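Malate dehydrogenase (Entamoeba histolytica, PDB 3I0P) probably catalyses the NAD-dependent interconversion of malate and oxaloacetate, working as a member of the malate/L-lactate dehydrogenase family. Local coordinates at residues 158-163 / 266-271; 272-275 / 279-282; 310-315 / 326-331. One frame throughout, in Å; residues are numbered along the deposited sequence.

Contact 1 of 3, residues 158-163 / 266-271; sequences EPILGT and FLNHIE. With NAD (nicotinamide-adenine-dinucleotide), chain B.
A tight turn meets a beta bulge here: Leu267 and Asn268 hold the two middle positions of a type II' turn running from Phe266 to His269, and they pack on Ile160 and Leu161. The turn is closed by His269 N, which bonds to Phe266 O at 3.0 Å. Leu267 lies against the backbone between the two bulge residues. Its CD2 methyl is 3.5 Å from Ile160 O, and its CA makes a CA-H...O contact with the same oxygen. That carbonyl also accepts a hydrogen bond from Ser149 OG.

The two leucines run alongside one another and point the same way. Leu161 CD2 touches Leu267 CD2 at 3.7 Å. Leu161 leaves its backbone on the side away from the turn, and only the end of the chain returns to make this touch. Ile160 lies in a similar way beside Asn268. Its CG1 is anti to the backbone N (chi1 -168°), which carries CD1 over to Asn268 CB at 4.0 Å. CD1 also comes within 4.2 Å of Leu267 CB. Asn268 therefore presents its aliphatic carbon to Ile160, while its amide ND2 bonds to Glu272 OE2 in the following helix. Leu311 of the second subunit packs on Ile160, and Thr310 of that subunit packs on Asn268.

Past the bulge the chain reaches the cofactor. Thr163 OG1 lies 3.2 Å from C4N of the NAD nicotinamide, the ring carbon that carries hydride in this chemistry. Ile160 and Leu161 both face Val151, a classic beta bulge, and the chain leading from it, at Thr163, lines the nicotinamide end of the NAD pocket.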
loop_
_atom_site.group_PDB
_atom_site.type_symbol
_atom_site.label_atom_id
_atom_site.label_comp_id
_atom_site.label_asym_id
_atom_site.label_seq_id
_atom_site.Cartn_x
_atom_site.Cartn_y
_atom_site.Cartn_z
ATOM N N GLU A 158 -12.533 -19.311 -3.005
ATOM C CA GLU A 158 -12.034 -20.009 -1.825
ATOM C C GLU A 158 -11.211 -19.033 -0.967
ATOM O O GLU A 158 -10.393 -18.289 -1.503
ATOM C CB GLU A 158 -11.153 -21.173 -2.291
ATOM C CG GLU A 158 -10.827 -22.224 -1.235
ATOM C CD GLU A 158 -9.683 -23.159 -1.651
ATOM O OE1 GLU A 158 -9.309 -23.199 -2.850
ATOM O OE2 GLU A 158 -9.155 -23.862 -0.759
ATOM N N PRO A 159 -11.437 -19.013 0.365
ATOM C CA PRO A 159 -10.590 -18.188 1.236
ATOM C C PRO A 159 -9.154 -18.711 1.276
ATOM O O PRO A 159 -8.940 -19.901 1.550
ATOM C CB PRO A 159 -11.241 -18.341 2.615
ATOM C CG PRO A 159 -12.003 -19.615 2.544
ATOM C CD PRO A 159 -12.486 -19.717 1.126
ATOM N N ILE A 160 -8.187 -17.829 1.008
ATOM C CA ILE A 160 -6.764 -18.198 1.011
ATOM C C ILE A 160 -5.851 -17.170 1.726
ATOM O O ILE A 160 -4.856 -17.540 2.363
ATOM C CB ILE A 160 -6.251 -18.503 -0.432
ATOM C CG1 ILE A 160 -4.862 -19.160 -0.411
ATOM C CG2 ILE A 160 -6.302 -17.246 -1.317
ATOM C CD1 ILE A 160 -4.818 -20.513 0.290
ATOM N N LEU A 161 -6.203 -15.892 1.624
ATOM C CA LEU A 161 -5.398 -14.815 2.193
ATOM C C LEU A 161 -6.050 -14.277 3.457
ATOM O O LEU A 161 -7.281 -14.220 3.552
ATOM C CB LEU A 161 -5.251 -13.673 1.182
ATOM C CG LEU A 161 -4.160 -13.761 0.122
ATOM C CD1 LEU A 161 -4.569 -12.989 -1.129
ATOM C CD2 LEU A 161 -2.851 -13.242 0.678
ATOM N N GLY A 162 -5.228 -13.864 4.416
ATOM C CA GLY A 162 -5.740 -13.172 5.589
ATOM C C GLY A 162 -6.320 -11.824 5.191
ATOM O O GLY A 162 -6.231 -11.421 4.027
ATOM N N THR A 163 -6.937 -11.136 6.144
ATOM C CA THR A 163 -7.403 -9.782 5.907
ATOM C C THR A 163 -6.198 -8.838 5.842
ATOM O O THR A 163 -6.316 -7.685 5.415
ATOM C CB THR A 163 -8.382 -9.337 6.991
ATOM O OG1 THR A 163 -7.892 -9.758 8.273
ATOM C CG2 THR A 163 -9.744 -9.972 6.761
ATOM N N PHE A 266 2.310 -19.090 6.374
ATOM C CA PHE A 266 1.651 -18.233 5.388
ATOM C C PHE A 266 0.379 -18.884 4.866
ATOM O O PHE A 266 0.282 -20.118 4.819
ATOM C CB PHE A 266 2.606 -17.883 4.232
ATOM C CG PHE A 266 3.244 -19.080 3.593
ATOM C CD1 PHE A 266 4.472 -19.560 4.053
ATOM C CD2 PHE A 266 2.622 -19.741 2.538
ATOM C CE1 PHE A 266 5.067 -20.685 3.463
ATOM C CE2 PHE A 266 3.213 -20.857 1.946
ATOM C CZ PHE A 266 4.435 -21.328 2.410
ATOM N N LEU A 267 -0.592 -18.049 4.490
ATOM C CA LEU A 267 -1.838 -18.509 3.868
ATOM C C LEU A 267 -2.520 -19.634 4.666
ATOM O O LEU A 267 -2.602 -19.564 5.888
ATOM C CB LEU A 267 -1.582 -18.928 2.408
ATOM C CG LEU A 267 -0.844 -17.936 1.497
ATOM C CD1 LEU A 267 -0.291 -18.623 0.261
ATOM C CD2 LEU A 267 -1.695 -16.740 1.102
ATOM N N ASN A 268 -2.993 -20.662 3.965
ATOM C CA ASN A 268 -3.641 -21.839 4.565
ATOM C C ASN A 268 -2.862 -22.528 5.700
ATOM O O ASN A 268 -3.465 -23.200 6.530
ATOM C CB ASN A 268 -4.015 -22.865 3.478
ATOM C CG ASN A 268 -2.784 -23.458 2.769
ATOM O OD1 ASN A 268 -1.908 -22.731 2.282
ATOM N ND2 ASN A 268 -2.724 -24.785 2.703
ATOM N N HIS A 269 -1.540 -22.361 5.740
ATOM C CA HIS A 269 -0.718 -22.999 6.779
ATOM C C HIS A 269 -0.981 -22.471 8.185
ATOM O O HIS A 269 -0.725 -23.167 9.157
ATOM C CB HIS A 269 0.771 -22.895 6.462
ATOM C CG HIS A 269 1.158 -23.543 5.169
ATOM N ND1 HIS A 269 1.549 -24.862 5.084
ATOM C CD2 HIS A 269 1.215 -23.050 3.908
ATOM C CE1 HIS A 269 1.834 -25.153 3.827
ATOM N NE2 HIS A 269 1.640 -24.072 3.094
ATOM N N ILE A 270 -1.478 -21.246 8.306
ATOM C CA ILE A 270 -1.784 -20.707 9.629
ATOM C C ILE A 270 -2.831 -21.591 10.332
ATOM O O ILE A 270 -2.568 -22.120 11.416
ATOM C CB ILE A 270 -2.202 -19.204 9.592
ATOM C CG1 ILE A 270 -1.034 -18.338 9.110
ATOM C CG2 ILE A 270 -2.644 -18.745 10.976
ATOM C CD1 ILE A 270 -1.409 -16.967 8.588
ATOM N N GLU A 271 -3.992 -21.763 9.695
ATOM C CA GLU A 271 -5.068 -22.591 10.224
ATOM C C GLU A 271 -4.673 -24.067 10.326
ATOM O O GLU A 271 -4.935 -24.720 11.347
ATOM C CB GLU A 271 -6.334 -22.415 9.383
ATOM C CG GLU A 271 -7.484 -23.384 9.696
ATOM C CD GLU A 271 -7.983 -23.306 11.139
ATOM O OE1 GLU A 271 -7.976 -22.201 11.734
ATOM O OE2 GLU A 271 -8.399 -24.357 11.673
HETATM P PA NAD B . -11.648 0.807 8.186
HETATM O O1A NAD B . -12.391 1.108 9.466
HETATM O O2A NAD B . -12.440 0.465 6.966
HETATM O O5B NAD B . -10.729 2.092 7.889
HETATM C C5B NAD B . -9.888 2.630 8.925
HETATM C C4B NAD B . -8.841 3.611 8.380
HETATM O O4B NAD B . -9.372 4.437 7.336
HETATM C C3B NAD B . -8.352 4.581 9.437
HETATM O O3B NAD B . -6.991 4.929 9.137
HETATM C C2B NAD B . -9.250 5.786 9.264
HETATM O O2B NAD B . -8.619 6.983 9.720
HETATM C C1B NAD B . -9.438 5.807 7.761
HETATM N N9A NAD B . -10.715 6.423 7.295
HETATM C C8A NAD B . -11.961 5.994 7.547
HETATM N N7A NAD B . -12.829 6.811 6.914
HETATM C C5A NAD B . -12.116 7.752 6.252
HETATM C C6A NAD B . -12.443 8.842 5.439
HETATM N N6A NAD B . -13.734 9.152 5.167
HETATM N N1A NAD B . -11.456 9.614 4.921
HETATM C C2A NAD B . -10.170 9.340 5.176
HETATM N N3A NAD B . -9.829 8.299 5.947
HETATM C C4A NAD B . -10.782 7.495 6.497
HETATM O O3 NAD B . -10.506 -0.325 8.431
HETATM P PN NAD B . -10.697 -1.912 8.744
HETATM O O1N NAD B . -10.128 -2.669 7.568
HETATM O O2N NAD B . -12.098 -2.191 9.229
HETATM O O5D NAD B . -9.723 -2.165 9.991
HETATM C C5D NAD B . -10.129 -1.834 11.323
HETATM C C4D NAD B . -9.090 -2.319 12.331
HETATM O O4D NAD B . -8.991 -3.746 12.301
HETATM C C3D NAD B . -7.696 -1.786 12.027
HETATM O O3D NAD B . -7.214 -1.119 13.202
HETATM C C2D NAD B . -6.863 -3.011 11.653
HETATM O O2D NAD B . -5.493 -2.993 12.093
HETATM C C1D NAD B . -7.609 -4.117 12.364
HETATM N N1N NAD B . -7.346 -5.427 11.770
HETATM C C2N NAD B . -6.485 -6.253 12.405
HETATM C C3N NAD B . -6.203 -7.516 11.876
HETATM C C7N NAD B . -5.246 -8.448 12.565
HETATM O O7N NAD B . -5.031 -9.547 12.069
HETATM N N7N NAD B . -4.657 -8.062 13.694
HETATM C C4N NAD B . -6.824 -7.909 10.687
HETATM C C5N NAD B . -7.703 -7.030 10.047
HETATM C C6N NAD B . -7.952 -5.783 10.618
#

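Contact 2 of 3, residues 272-275 / 279-282; sequences EEKE and KFSL
The carbonyl oxygen of Lys279 is approached by two carbons of Lys274. Lys274 CA is 3.4 Å from Lys279 O in a CA-H...O contact, with an angle of 133° at the hydrogen. Lys274 CB stands 3.6 Å from the same oxygen. The backbones come close at this point, the CA atoms of Lys274 and Lys279 being 4.7 Å apart.

The larger part of the contact is a CH-pi interaction between the lysine chain and Phe280. Lys274 CG sits over the middle of the aromatic ring, 3.6 Å from its centroid and 8° off the ring normal. Lys274 CD follows over the same face and reaches Phe280 CZ at 3.5 Å. At the root of the chain, CB lies 3.8 Å from Phe280 CD1. The methylenes thus run over one face, from near CD1 past the centre toward CZ. Lys274 CG stands anti to the backbone N (chi1 170°), which sets the chain toward the ring, and bends further out keep it curved. The carbon part of a basic residue serves here as an apolar surface for the aromatic.

The other charged groups use partners beyond this pair. Glu273 OE2 makes a salt bridge with Lys276 NZ, one helical turn on. Lys279 leaves its backbone pointing away from the helix segment, and its NZ bonds to Asn90 OD1.

Phe280 also packs on Met67 and Arg148, which come from two separate loops. The contact lays the segment leaving helix 269-277 back against the helix. Residues 279-281 lead directly into strand 282-290, where Leu282 begins the pairing with Ser121 of strand 113-121 in the mixed sheet.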
loop_
_atom_site.group_PDB
_atom_site.type_symbol
_atom_site.label_atom_id
_atom_site.label_comp_id
_atom_site.label_asym_id
_atom_site.label_seq_id
_atom_site.Cartn_x
_atom_site.Cartn_y
_atom_site.Cartn_z
ATOM N N GLU A 272 -4.033 -24.581 9.277
ATOM C CA GLU A 272 -3.575 -25.976 9.236
ATOM C C GLU A 272 -2.643 -26.348 10.388
ATOM O O GLU A 272 -2.803 -27.414 10.988
ATOM C CB GLU A 272 -2.935 -26.306 7.886
ATOM C CG GLU A 272 -3.965 -26.503 6.777
ATOM C CD GLU A 272 -3.352 -26.693 5.394
ATOM O OE1 GLU A 272 -2.154 -27.056 5.289
ATOM O OE2 GLU A 272 -4.090 -26.485 4.404
ATOM N N GLU A 273 -1.681 -25.473 10.692
ATOM C CA GLU A 273 -0.748 -25.703 11.800
ATOM C C GLU A 273 -1.392 -25.482 13.182
ATOM O O GLU A 273 -0.905 -26.031 14.179
ATOM C CB GLU A 273 0.525 -24.858 11.659
ATOM C CG GLU A 273 1.372 -25.166 10.437
ATOM C CD GLU A 273 1.880 -26.601 10.393
ATOM O OE1 GLU A 273 2.743 -26.965 11.220
ATOM O OE2 GLU A 273 1.424 -27.359 9.510
ATOM N N LYS A 274 -2.464 -24.681 13.236
ATOM C CA LYS A 274 -3.251 -24.523 14.466
ATOM C C LYS A 274 -4.041 -25.807 14.765
ATOM O O LYS A 274 -4.210 -26.182 15.933
ATOM C CB LYS A 274 -4.176 -23.296 14.400
ATOM C CG LYS A 274 -5.218 -23.183 15.546
ATOM C CD LYS A 274 -6.622 -23.586 15.079
ATOM C CE LYS A 274 -7.409 -24.393 16.121
ATOM N NZ LYS A 274 -8.346 -23.608 16.968
ATOM N N GLU A 275 -4.509 -26.482 13.713
ATOM C CA GLU A 275 -5.179 -27.778 13.862
ATOM C C GLU A 275 -4.235 -28.875 14.366
ATOM O O GLU A 275 -4.683 -29.819 15.005
ATOM C CB GLU A 275 -5.862 -28.203 12.557
ATOM C CG GLU A 275 -7.245 -27.571 12.331
ATOM C CD GLU A 275 -7.748 -27.738 10.894
ATOM O OE1 GLU A 275 -7.638 -28.858 10.331
ATOM O OE2 GLU A 275 -8.260 -26.744 10.323
ATOM N N LYS A 279 -2.191 -23.807 18.292
ATOM C CA LYS A 279 -1.803 -22.394 18.364
ATOM C C LYS A 279 -1.776 -21.713 16.985
ATOM O O LYS A 279 -1.199 -22.258 16.036
ATOM C CB LYS A 279 -0.412 -22.275 18.993
ATOM C CG LYS A 279 -0.227 -23.016 20.318
ATOM C CD LYS A 279 1.243 -23.160 20.663
ATOM C CE LYS A 279 1.437 -23.868 21.995
ATOM N NZ LYS A 279 2.675 -23.354 22.674
ATOM N N PHE A 280 -2.390 -20.527 16.879
ATOM C CA PHE A 280 -2.266 -19.682 15.679
ATOM C C PHE A 280 -0.911 -19.008 15.668
ATOM O O PHE A 280 -0.673 -18.101 16.464
ATOM C CB PHE A 280 -3.361 -18.616 15.607
ATOM C CG PHE A 280 -4.721 -19.165 15.266
ATOM C CD1 PHE A 280 -5.007 -19.610 13.973
ATOM C CD2 PHE A 280 -5.715 -19.236 16.236
ATOM C CE1 PHE A 280 -6.261 -20.120 13.655
ATOM C CE2 PHE A 280 -6.971 -19.742 15.935
ATOM C CZ PHE A 280 -7.253 -20.182 14.643
ATOM N N SER A 281 -0.028 -19.455 14.771
ATOM C CA SER A 281 1.325 -18.915 14.669
ATOM C C SER A 281 1.440 -18.070 13.398
ATOM O O SER A 281 1.221 -18.570 12.296
ATOM C CB SER A 281 2.350 -20.046 14.713
ATOM O OG SER A 281 3.678 -19.578 14.578
ATOM N N LEU A 282 1.784 -16.789 13.587
ATOM C CA LEU A 282 1.672 -15.725 12.566
ATOM C C LEU A 282 2.978 -14.953 12.393
ATOM O O LEU A 282 3.880 -15.044 13.229
ATOM C CB LEU A 282 0.615 -14.701 12.992
ATOM C CG LEU A 282 -0.854 -15.061 13.152
ATOM C CD1 LEU A 282 -1.562 -13.918 13.831
ATOM C CD2 LEU A 282 -1.494 -15.327 11.831
#

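Contact 3 of 3, residues 310-315 / 326-331; sequences TLRNTD and AGEKEY. With NAD (nicotinamide-adenine-dinucleotide), chain B.
The backbones of Arg312 and Glu328 stay well apart, with 11.1 Å between their CA atoms, and only long side chains close the gap. Residues 310-312 belong to helix 297-312, near its C-terminal end. Thr314 follows, and its N and OG1 both bond to Leu311 O, OG1 at 2.8 Å. Gly327 is the N-cap of helix 328-340. Its positive phi would press a side chain against the preceding carbonyl, which suits glycine.

Arg312 and Glu328 form a salt bridge. Arg312 NH2 is 2.6 Å from Glu328 OE1, which lies at the guanidinium edge, near its plane. As a hydrogen bond it is weak, because the angle at the hydrogen is 133°. The carboxylate is turned 75° from the guanidinium plane, so the groups do not pair flat on. Glu328 reaches out fully, with CG anti to the backbone N (chi1 -171°) and an extended chain beyond. Arg312 bends about its CG-CD bond. Each charge has a second partner: Arg312 NH1 pairs with Glu174, and Glu328 OE2 with Arg322. Thr325 N also bonds to Glu328 OE1.

The same helix start binds the adenosine half of NAD. Gly327 N donates to NAD O2B at 2.7 Å, and O2B donates to Glu330 OE1, also at 2.7 Å. A carboxylate on this ribose hydroxyl is consistent with a preference for NAD over NADP. Lys329 NZ makes a weak bond to NAD N7A at 3.3 Å.

Within the fold, the salt bridge ties the end of helix 297-312 to the start of helix 328-340. Ala326 bonds through its backbone to Cys179 of strand 178-182, at the margin of the mixed sheet.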
loop_
_atom_site.group_PDB
_atom_site.type_symbol
_atom_site.label_atom_id
_atom_site.label_comp_id
_atom_site.label_asym_id
_atom_site.label_seq_id
_atom_site.Cartn_x
_atom_site.Cartn_y
_atom_site.Cartn_z
ATOM N N THR A 310 -5.307 21.153 2.785
ATOM C CA THR A 310 -5.710 21.327 1.396
ATOM C C THR A 310 -6.802 20.337 1.046
ATOM O O THR A 310 -7.811 20.709 0.451
ATOM C CB THR A 310 -4.519 21.153 0.438
ATOM O OG1 THR A 310 -3.513 22.106 0.775
ATOM C CG2 THR A 310 -4.939 21.361 -1.018
ATOM N N LEU A 311 -6.589 19.083 1.430
ATOM C CA LEU A 311 -7.538 18.009 1.136
ATOM C C LEU A 311 -8.923 18.311 1.716
ATOM O O LEU A 311 -9.926 18.254 0.993
ATOM C CB LEU A 311 -7.008 16.655 1.632
ATOM C CG LEU A 311 -5.881 15.970 0.835
ATOM C CD1 LEU A 311 -5.372 14.750 1.594
ATOM C CD2 LEU A 311 -6.320 15.580 -0.581
ATOM N N ARG A 312 -8.960 18.667 3.002
ATOM C CA ARG A 312 -10.217 18.979 3.699
ATOM C C ARG A 312 -10.931 20.228 3.166
ATOM O O ARG A 312 -12.157 20.342 3.284
ATOM C CB ARG A 312 -9.980 19.102 5.205
ATOM C CG ARG A 312 -9.711 17.774 5.870
ATOM C CD ARG A 312 -9.665 17.913 7.358
ATOM N NE ARG A 312 -8.327 18.229 7.837
ATOM C CZ ARG A 312 -7.525 17.363 8.447
ATOM N NH1 ARG A 312 -6.336 17.744 8.863
ATOM N NH2 ARG A 312 -7.909 16.117 8.651
ATOM N N ASN A 313 -10.163 21.146 2.573
ATOM C CA ASN A 313 -10.703 22.368 1.981
ATOM C C ASN A 313 -11.289 22.262 0.575
ATOM O O ASN A 313 -11.838 23.244 0.079
ATOM C CB ASN A 313 -9.646 23.466 1.976
ATOM C CG ASN A 313 -9.835 24.463 3.095
ATOM O OD1 ASN A 313 -10.950 24.936 3.350
ATOM N ND2 ASN A 313 -8.742 24.804 3.763
ATOM N N THR A 314 -11.166 21.103 -0.075
ATOM C CA THR A 314 -11.709 20.933 -1.430
ATOM C C THR A 314 -13.230 20.789 -1.399
ATOM O O THR A 314 -13.808 20.491 -0.355
ATOM C CB THR A 314 -11.071 19.739 -2.201
ATOM O OG1 THR A 314 -11.203 18.531 -1.441
ATOM C CG2 THR A 314 -9.605 20.001 -2.491
ATOM N N ASP A 315 -13.874 21.013 -2.541
ATOM C CA ASP A 315 -15.331 20.989 -2.608
ATOM C C ASP A 315 -15.889 19.645 -2.160
ATOM O O ASP A 315 -15.464 18.590 -2.633
ATOM C CB ASP A 315 -15.834 21.336 -4.015
ATOM C CG ASP A 315 -15.587 22.794 -4.391
ATOM O OD1 ASP A 315 -15.465 23.654 -3.481
ATOM O OD2 ASP A 315 -15.520 23.076 -5.609
ATOM N N ALA A 326 -6.556 10.282 7.183
ATOM C CA ALA A 326 -6.184 9.106 7.954
ATOM C C ALA A 326 -5.966 9.455 9.419
ATOM O O ALA A 326 -5.140 10.311 9.747
ATOM C CB ALA A 326 -4.940 8.469 7.367
ATOM N N GLY A 327 -6.730 8.810 10.293
ATOM C CA GLY A 327 -6.543 8.959 11.731
ATOM C C GLY A 327 -7.346 10.057 12.410
ATOM O O GLY A 327 -7.250 10.224 13.625
ATOM N N GLU A 328 -8.134 10.799 11.631
ATOM C CA GLU A 328 -8.931 11.928 12.147
ATOM C C GLU A 328 -10.113 11.417 12.963
ATOM O O GLU A 328 -10.293 11.818 14.116
ATOM C CB GLU A 328 -9.412 12.832 10.996
ATOM C CG GLU A 328 -10.055 14.140 11.416
ATOM C CD GLU A 328 -10.270 15.100 10.240
ATOM O OE1 GLU A 328 -10.077 14.657 9.078
ATOM O OE2 GLU A 328 -10.618 16.297 10.473
ATOM N N LYS A 329 -10.902 10.533 12.347
ATOM C CA LYS A 329 -11.994 9.825 13.007
ATOM C C LYS A 329 -11.554 9.142 14.310
ATOM O O LYS A 329 -12.315 9.109 15.286
ATOM C CB LYS A 329 -12.636 8.809 12.045
ATOM C CG LYS A 329 -13.855 9.347 11.322
ATOM C CD LYS A 329 -13.973 8.842 9.900
ATOM C CE LYS A 329 -14.910 7.659 9.764
ATOM N NZ LYS A 329 -15.582 7.719 8.437
ATOM N N GLU A 330 -10.327 8.617 14.334
ATOM C CA GLU A 330 -9.838 7.933 15.516
ATOM C C GLU A 330 -9.501 8.906 16.624
ATOM O O GLU A 330 -9.715 8.605 17.795
ATOM C CB GLU A 330 -8.644 7.046 15.197
ATOM C CG GLU A 330 -9.012 5.740 14.477
ATOM C CD GLU A 330 -9.259 5.915 12.987
ATOM O OE1 GLU A 330 -8.754 6.889 12.395
ATOM O OE2 GLU A 330 -9.966 5.070 12.403
ATOM N N TYR A 331 -8.971 10.069 16.256
ATOM C CA TYR A 331 -8.620 11.100 17.233
ATOM C C TYR A 331 -9.873 11.630 17.932
ATOM O O TYR A 331 -9.914 11.723 19.161
ATOM C CB TYR A 331 -7.811 12.233 16.571
ATOM C CG TYR A 331 -7.705 13.504 17.390
ATOM C CD1 TYR A 331 -6.801 13.607 18.455
ATOM C CD2 TYR A 331 -8.513 14.611 17.095
ATOM C CE1 TYR A 331 -6.710 14.782 19.207
ATOM C CE2 TYR A 331 -8.433 15.782 17.838
ATOM C CZ TYR A 331 -7.538 15.862 18.887
ATOM O OH TYR A 331 -7.472 17.027 19.608
HETATM P PA NAD B . -11.648 0.807 8.186
HETATM O O1A NAD B . -12.391 1.108 9.466
HETATM O O2A NAD B . -12.440 0.465 6.966
HETATM O O5B NAD B . -10.729 2.092 7.889
HETATM C C5B NAD B . -9.888 2.630 8.925
HETATM C C4B NAD B . -8.841 3.611 8.380
HETATM O O4B NAD B . -9.372 4.437 7.336
HETATM C C3B NAD B . -8.352 4.581 9.437
HETATM O O3B NAD B . -6.991 4.929 9.137
HETATM C C2B NAD B . -9.250 5.786 9.264
HETATM O O2B NAD B . -8.619 6.983 9.720
HETATM C C1B NAD B . -9.438 5.807 7.761
HETATM N N9A NAD B . -10.715 6.423 7.295
HETATM C C8A NAD B . -11.961 5.994 7.547
HETATM N N7A NAD B . -12.829 6.811 6.914
HETATM C C5A NAD B . -12.116 7.752 6.252
HETATM C C6A NAD B . -12.443 8.842 5.439
HETATM N N6A NAD B . -13.734 9.152 5.167
HETATM N N1A NAD B . -11.456 9.614 4.921
HETATM C C2A NAD B . -10.170 9.340 5.176
HETATM N N3A NAD B . -9.829 8.299 5.947
HETATM C C4A NAD B . -10.782 7.495 6.497
HETATM O O3 NAD B . -10.506 -0.325 8.431
HETATM P PN NAD B . -10.697 -1.912 8.744
HETATM O O1N NAD B . -10.128 -2.669 7.568
HETATM O O2N NAD B . -12.098 -2.191 9.229
HETATM O O5D NAD B . -9.723 -2.165 9.991
HETATM C C5D NAD B . -10.129 -1.834 11.323
HETATM C C4D NAD B . -9.090 -2.319 12.331
HETATM O O4D NAD B . -8.991 -3.746 12.301
HETATM C C3D NAD B . -7.696 -1.786 12.027
HETATM O O3D NAD B . -7.214 -1.119 13.202
HETATM C C2D NAD B . -6.863 -3.011 11.653
HETATM O O2D NAD B . -5.493 -2.993 12.093
HETATM C C1D NAD B . -7.609 -4.117 12.364
HETATM N N1N NAD B . -7.346 -5.427 11.770
HETATM C C2N NAD B . -6.485 -6.253 12.405
HETATM C C3N NAD B . -6.203 -7.516 11.876
HETATM C C7N NAD B . -5.246 -8.448 12.565
HETATM O O7N NAD B . -5.031 -9.547 12.069
HETATM N N7N NAD B . -4.657 -8.062 13.694
HETATM C C4N NAD B . -6.824 -7.909 10.687
HETATM C C5N NAD B . -7.703 -7.030 10.047
HETATM C C6N NAD B . -7.952 -5.783 10.618
#

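Contact 1 is buried and contact 2 lies at the surface, yet they touch and share helix 269-277. Ile270 CD1 packs on Leu282 CD2 at 3.6 Å where they meet. Contact 3 is partly buried and lies about 34 Å from contact 1 and 39 Å from contact 2, centre to centre. Contacts 1 and 2 rest on apolar packing and CA-H...O contacts. Contact 3 rests on a salt bridge. Contacts 1 and 3 both reach NAD, one at the nicotinamide and the other at the adenosine. Both also touch the second subunit, whereas contact 2 meets no other chain.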